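Local coordinates for microcin B17-processing protein McbB (Escherichia coli str. K-12 substr. MG1655, PDB 6GRH) that is needed to process the inactive microcin B17 precursor peptide into the active antibiotic and carries a zinc ion bound by four cysteines, at residues E146-D151 against P191-H196. Sequence-based numbering, arbitrary orientation.
Sequences ENYHSD and PCHFCH. With ZN (zinc ion), chain F.
Ser150 and Phe194 mark the nearest backbone approach, their CA atoms 8.5 Å apart; the chain entering helix 150-160 faces the first turn of helix 193-204, and this gap leaves the contact mainly to side chains. Tyr148 and His193 arrive from opposite directions, and the hydroxyl OH of Tyr148 forms a hydrogen bond of 2.7 Å with NE2 of His193. That oxygen sits in the imidazole plane, at the ring edge. The two rings meet rim to rim, with planes at 43° and centroids 5.5 Å apart, which excludes stacking. Both side chains reach across with CG anti to the backbone N (chi1 177° for Tyr148, 170° for His193). The other ring nitrogen, ND1, hydrogen-bonds OD2 of Asp181, so two bonds limit the ring's rotation. Phe194 packs beside this pair: its CE1 is 3.7 Å from CB of Ser150, while O of Ser150 approaches its edge in plane, 3.7 Å from CZ. Ser150 OG turns elsewhere, to the backbone N of Met227. Cys192 is the N-cap of helix 193-204, and its SG, like that of Cys195, lies 2.3 Å from the zinc ion; Cys290 and Cys292 complete the CxxC-containing site. The buried Tyr148-His193-Asp181 chain thus satisfies polar groups beside the zinc-bearing turn, and the Asp181 carboxylate would probably polarise the imidazole.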
loop_
_atom_site.group_PDB
_atom_site.type_symbol
_atom_site.label_atom_id
_atom_site.label_comp_id
_atom_site.label_asym_id
_atom_site.label_seq_id
_atom_site.Cartn_x
_atom_site.Cartn_y
_atom_site.Cartn_z
ATOM N N GLU B 146 -25.927 5.118 -13.150
ATOM C CA GLU B 146 -25.570 4.083 -14.130
ATOM C C GLU B 146 -24.813 4.667 -15.313
ATOM O O GLU B 146 -23.834 4.086 -15.788
ATOM C CB GLU B 146 -26.806 3.322 -14.634
ATOM C CG GLU B 146 -27.265 2.276 -13.658
ATOM C CD GLU B 146 -28.238 1.237 -14.195
ATOM O OE1 GLU B 146 -28.426 1.075 -15.424
ATOM O OE2 GLU B 146 -28.782 0.541 -13.325
ATOM N N ASN B 147 -25.262 5.814 -15.801
ATOM C CA ASN B 147 -24.596 6.472 -16.904
ATOM C C ASN B 147 -23.848 7.681 -16.356
ATOM O O ASN B 147 -24.388 8.772 -16.239
ATOM C CB ASN B 147 -25.602 6.811 -17.978
ATOM C CG ASN B 147 -26.351 5.581 -18.441
ATOM O OD1 ASN B 147 -25.737 4.559 -18.785
ATOM N ND2 ASN B 147 -27.686 5.642 -18.407
ATOM N N TYR B 148 -22.583 7.452 -16.022
ATOM C CA TYR B 148 -21.778 8.441 -15.318
ATOM C C TYR B 148 -21.370 9.596 -16.250
ATOM O O TYR B 148 -21.041 9.385 -17.392
ATOM C CB TYR B 148 -20.531 7.777 -14.744
ATOM C CG TYR B 148 -19.624 8.742 -14.066
ATOM C CD1 TYR B 148 -19.775 9.038 -12.725
ATOM C CD2 TYR B 148 -18.613 9.398 -14.788
ATOM C CE1 TYR B 148 -18.959 9.974 -12.113
ATOM C CE2 TYR B 148 -17.783 10.315 -14.187
ATOM C CZ TYR B 148 -17.958 10.605 -12.849
ATOM O OH TYR B 148 -17.116 11.496 -12.254
ATOM N N HIS B 149 -21.419 10.808 -15.739
ATOM C CA HIS B 149 -20.716 11.939 -16.334
ATOM C C HIS B 149 -20.349 12.832 -15.165
ATOM O O HIS B 149 -21.206 13.080 -14.300
ATOM C CB HIS B 149 -21.565 12.709 -17.360
ATOM C CG HIS B 149 -20.745 13.594 -18.250
ATOM N ND1 HIS B 149 -20.078 14.704 -17.781
ATOM C CD2 HIS B 149 -20.437 13.503 -19.567
ATOM C CE1 HIS B 149 -19.399 15.264 -18.766
ATOM N NE2 HIS B 149 -19.600 14.553 -19.863
ATOM N N SER B 150 -19.102 13.314 -15.140
ATOM C CA SER B 150 -18.610 14.189 -14.072
ATOM C C SER B 150 -19.394 15.484 -13.900
ATOM O O SER B 150 -19.500 15.966 -12.785
ATOM C CB SER B 150 -17.119 14.522 -14.265
ATOM O OG SER B 150 -16.876 15.160 -15.499
ATOM N N ASP B 151 -19.906 16.050 -14.993
ATOM C CA ASP B 151 -20.789 17.224 -14.942
ATOM C C ASP B 151 -22.022 17.056 -14.048
ATOM O O ASP B 151 -22.484 18.026 -13.469
ATOM C CB ASP B 151 -21.271 17.633 -16.348
ATOM C CG ASP B 151 -20.230 18.412 -17.139
ATOM O OD1 ASP B 151 -19.157 18.764 -16.598
ATOM O OD2 ASP B 151 -20.499 18.694 -18.322
ATOM N N PRO B 191 -12.910 13.849 1.913
ATOM C CA PRO B 191 -12.723 13.940 0.464
ATOM C C PRO B 191 -13.980 13.725 -0.342
ATOM O O PRO B 191 -14.781 12.876 -0.021
ATOM C CB PRO B 191 -11.712 12.822 0.152
ATOM C CG PRO B 191 -10.994 12.587 1.431
ATOM C CD PRO B 191 -12.060 12.785 2.485
ATOM N N CYS B 192 -14.063 14.476 -1.432
ATOM C CA CYS B 192 -15.190 14.479 -2.313
ATOM C C CYS B 192 -15.091 13.379 -3.370
ATOM O O CYS B 192 -14.146 12.609 -3.386
ATOM C CB CYS B 192 -15.288 15.866 -2.942
ATOM S SG CYS B 192 -14.215 16.129 -4.373
ATOM N N HIS B 193 -16.108 13.279 -4.208
ATOM C CA HIS B 193 -16.108 12.335 -5.319
ATOM C C HIS B 193 -14.865 12.385 -6.216
ATOM O O HIS B 193 -14.340 11.352 -6.629
ATOM C CB HIS B 193 -17.279 12.602 -6.218
ATOM C CG HIS B 193 -17.223 11.852 -7.496
ATOM N ND1 HIS B 193 -17.350 10.485 -7.554
ATOM C CD2 HIS B 193 -17.063 12.280 -8.773
ATOM C CE1 HIS B 193 -17.261 10.101 -8.819
ATOM N NE2 HIS B 193 -17.094 11.168 -9.579
ATOM N N PHE B 194 -14.420 13.590 -6.537
ATOM C CA PHE B 194 -13.292 13.761 -7.468
ATOM C C PHE B 194 -11.992 13.249 -6.827
ATOM O O PHE B 194 -11.158 12.638 -7.498
ATOM C CB PHE B 194 -13.253 15.197 -8.008
ATOM C CG PHE B 194 -14.456 15.522 -8.833
ATOM C CD1 PHE B 194 -14.624 14.931 -10.085
ATOM C CD2 PHE B 194 -15.482 16.303 -8.320
ATOM C CE1 PHE B 194 -15.773 15.145 -10.821
ATOM C CE2 PHE B 194 -16.628 16.554 -9.066
ATOM C CZ PHE B 194 -16.779 15.970 -10.312
ATOM N N CYS B 195 -11.875 13.401 -5.505
ATOM C CA CYS B 195 -10.799 12.769 -4.768
ATOM C C CYS B 195 -10.790 11.244 -4.942
ATOM O O CYS B 195 -9.711 10.641 -5.064
ATOM C CB CYS B 195 -10.839 13.150 -3.284
ATOM S SG CYS B 195 -10.472 14.879 -2.955
ATOM N N HIS B 196 -11.978 10.640 -4.964
ATOM C CA HIS B 196 -12.143 9.197 -5.110
ATOM C C HIS B 196 -11.840 8.716 -6.518
ATOM O O HIS B 196 -11.001 7.775 -6.715
ATOM C CB HIS B 196 -13.548 8.750 -4.674
ATOM C CG HIS B 196 -13.718 8.737 -3.196
ATOM N ND1 HIS B 196 -13.967 9.876 -2.466
ATOM C CD2 HIS B 196 -13.582 7.731 -2.296
ATOM C CE1 HIS B 196 -14.030 9.565 -1.184
ATOM N NE2 HIS B 196 -13.790 8.271 -1.054
HETATM ZN ZN ZN F . -12.034 16.481 -3.640
#